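Local coordinates for protein blood group a-and b-cleaving endo-beta-galactosidase (Streptococcus pneumoniae, PDB 2YGL) that probably binds blood group A and B glycans through tandem carbohydrate-binding modules, as part of an enzyme that cleaves these antigens by endo-beta-galactosidase action, at residues E84-I89 / F163-L168. Sequence-based numbering, arbitrary orientation.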
loop_
_atom_site.group_PDB
_atom_site.type_symbol
_atom_site.label_atom_id
_atom_site.label_comp_id
_atom_site.label_asym_id
_atom_site.label_seq_id
_atom_site.Cartn_x
_atom_site.Cartn_y
_atom_site.Cartn_z
ATOM N N GLU A 84 16.756 0.957 3.916
ATOM C CA GLU A 84 17.859 1.913 3.855
ATOM C C GLU A 84 18.618 2.012 5.174
ATOM O O GLU A 84 18.012 2.040 6.247
ATOM C CB GLU A 84 17.366 3.289 3.393
ATOM C CG GLU A 84 16.917 3.303 1.929
ATOM C CD GLU A 84 16.565 4.680 1.408
ATOM O OE1 GLU A 84 16.350 5.606 2.218
ATOM O OE2 GLU A 84 16.503 4.835 0.172
ATOM N N THR A 85 19.947 2.052 5.074
ATOM C CA THR A 85 20.835 2.152 6.238
ATOM C C THR A 85 22.250 2.568 5.838
ATOM O O THR A 85 22.657 2.395 4.686
ATOM C CB THR A 85 20.897 0.816 7.041
ATOM O OG1 THR A 85 21.500 1.045 8.320
ATOM C CG2 THR A 85 21.687 -0.253 6.294
ATOM N N TYR A 86 22.984 3.126 6.798
ATOM C CA TYR A 86 24.414 3.365 6.657
ATOM C C TYR A 86 25.152 2.292 7.452
ATOM O O TYR A 86 24.785 1.996 8.590
ATOM C CB TYR A 86 24.793 4.748 7.194
ATOM C CG TYR A 86 24.210 5.908 6.417
ATOM C CD1 TYR A 86 22.934 6.395 6.709
ATOM C CD2 TYR A 86 24.936 6.525 5.399
ATOM C CE1 TYR A 86 22.392 7.461 6.004
ATOM C CE2 TYR A 86 24.401 7.598 4.684
ATOM C CZ TYR A 86 23.128 8.058 4.994
ATOM O OH TYR A 86 22.585 9.114 4.300
ATOM N N ILE A 87 26.185 1.709 6.855
ATOM C CA ILE A 87 26.973 0.679 7.532
ATOM C C ILE A 87 28.436 1.067 7.694
ATOM O O ILE A 87 28.996 1.788 6.870
ATOM C CB ILE A 87 26.876 -0.715 6.837
ATOM C CG1 ILE A 87 27.239 -0.618 5.346
ATOM C CG2 ILE A 87 25.494 -1.323 7.053
ATOM C CD1 ILE A 87 27.548 -1.958 4.687
ATOM N N GLY A 88 29.039 0.566 8.765
ATOM C CA GLY A 88 30.453 0.771 9.048
ATOM C C GLY A 88 30.760 0.303 10.455
ATOM O O GLY A 88 29.885 -0.215 11.148
ATOM N N ILE A 89 32.010 0.476 10.872
ATOM C CA ILE A 89 32.408 0.178 12.241
ATOM C C ILE A 89 32.239 1.449 13.065
ATOM O O ILE A 89 32.723 2.514 12.675
ATOM C CB ILE A 89 33.861 -0.347 12.319
ATOM C CG1 ILE A 89 33.994 -1.650 11.521
ATOM C CG2 ILE A 89 34.279 -0.566 13.776
ATOM C CD1 ILE A 89 35.428 -2.104 11.278
ATOM N N PHE A 163 24.367 -0.613 11.993
ATOM C CA PHE A 163 23.450 -0.345 10.906
ATOM C C PHE A 163 22.766 0.975 11.264
ATOM O O PHE A 163 21.659 0.993 11.804
ATOM C CB PHE A 163 22.452 -1.504 10.746
ATOM C CG PHE A 163 23.107 -2.842 10.466
ATOM C CD1 PHE A 163 23.587 -3.635 11.510
ATOM C CD2 PHE A 163 23.246 -3.305 9.159
ATOM C CE1 PHE A 163 24.198 -4.869 11.252
ATOM C CE2 PHE A 163 23.852 -4.539 8.892
ATOM C CZ PHE A 163 24.329 -5.320 9.942
ATOM N N ALA A 164 23.465 2.073 10.985
ATOM C CA ALA A 164 23.022 3.415 11.363
ATOM C C ALA A 164 21.825 3.869 10.539
ATOM O O ALA A 164 21.817 3.722 9.313
ATOM C CB ALA A 164 24.168 4.415 11.229
ATOM N N ASP A 165 20.822 4.412 11.229
ATOM C CA ASP A 165 19.592 4.932 10.610
ATOM C C ASP A 165 18.761 3.848 9.904
ATOM O O ASP A 165 17.955 4.147 9.014
ATOM C CB ASP A 165 19.917 6.102 9.660
ATOM C CG ASP A 165 18.703 6.949 9.339
ATOM O OD1 ASP A 165 17.999 7.366 10.281
ATOM O OD2 ASP A 165 18.455 7.201 8.140
ATOM N N ALA A 166 18.947 2.596 10.325
ATOM C CA ALA A 166 18.305 1.442 9.690
ATOM C C ALA A 166 16.780 1.542 9.706
ATOM O O ALA A 166 16.160 1.571 10.772
ATOM C CB ALA A 166 18.770 0.144 10.343
ATOM N N LYS A 167 16.188 1.598 8.514
ATOM C CA LYS A 167 14.749 1.829 8.370
ATOM C C LYS A 167 14.129 1.044 7.215
ATOM O O LYS A 167 14.794 0.748 6.217
ATOM C CB LYS A 167 14.464 3.326 8.187
ATOM C CG LYS A 167 15.077 3.932 6.919
ATOM C CD LYS A 167 14.658 5.381 6.687
ATOM C CE LYS A 167 15.473 6.336 7.533
ATOM N NZ LYS A 167 15.465 7.718 6.981
ATOM N N LEU A 168 12.849 0.722 7.363
ATOM C CA LEU A 168 12.055 0.159 6.276
ATOM C C LEU A 168 11.055 1.212 5.802
ATOM O O LEU A 168 10.440 1.896 6.619
ATOM C CB LEU A 168 11.342 -1.120 6.729
ATOM C CG LEU A 168 12.236 -2.321 7.062
ATOM C CD1 LEU A 168 11.465 -3.389 7.816
ATOM C CD2 LEU A 168 12.861 -2.908 5.805
#
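Thr-85 reaches across to Ala-164 at a beta bulge, where two antiparallel strands of a beta-sandwich carbohydrate-binding module (CBM51, NPCBM family) slip by one residue. On one side of the bulge, Glu-84 and Lys-167 form a hydrogen-bonded pair, Glu-84 N giving a nearly straight bond to Lys-167 O (3.0 Å, 172°). On the other, Tyr-86 pairs with Ala-164. The extra residue is taken up by a type II turn from Phe-163 to Ala-166.

A threonine suits the bulge because it combines a hydroxyl that can give a hydrogen bond with a methyl for the apolar side. With OG1 anti to the backbone N (chi1 -166°), the hydroxyl is set on Ala-164 O, while CG2 lies near the plane of the Phe-163 ring, off its edge. Thr-85 OG1 also has the methyl Ala-166 CB beside it, at 3.5 Å.

Tyr-86 and Ala-164 share the face that carries Glu-84 and Lys-167. Tyr-86 CB lies 4.1 Å from Ala-164 CB. The tyrosine ring turns its edge to Ala-164 O, in plane, and to Asp-165 CB; Lys-55 makes a cation-pi contact with this ring. Lys-167 bends at chi3 (81°), and its NZ forms a salt bridge with Asp-165 OD2 at 3.2 Å, tying the turn to the strand that follows.

Toward the sandwich interior, Ile-87 and Phe-163, a non-hydrogen-bonded pair, cross at a slant: Ile-87 CG2 touches Phe-163 CD2 at 3.7 Å, approaching the ring obliquely. Both apolar side chains rest on Ile-106 of strand 105-110 in the opposing sheet.

Two donors grip Ala-164 O: Tyr-86 N in the carbonyl plane at 2.8 Å, and Thr-85 OG1 from above that plane at 2.9 Å.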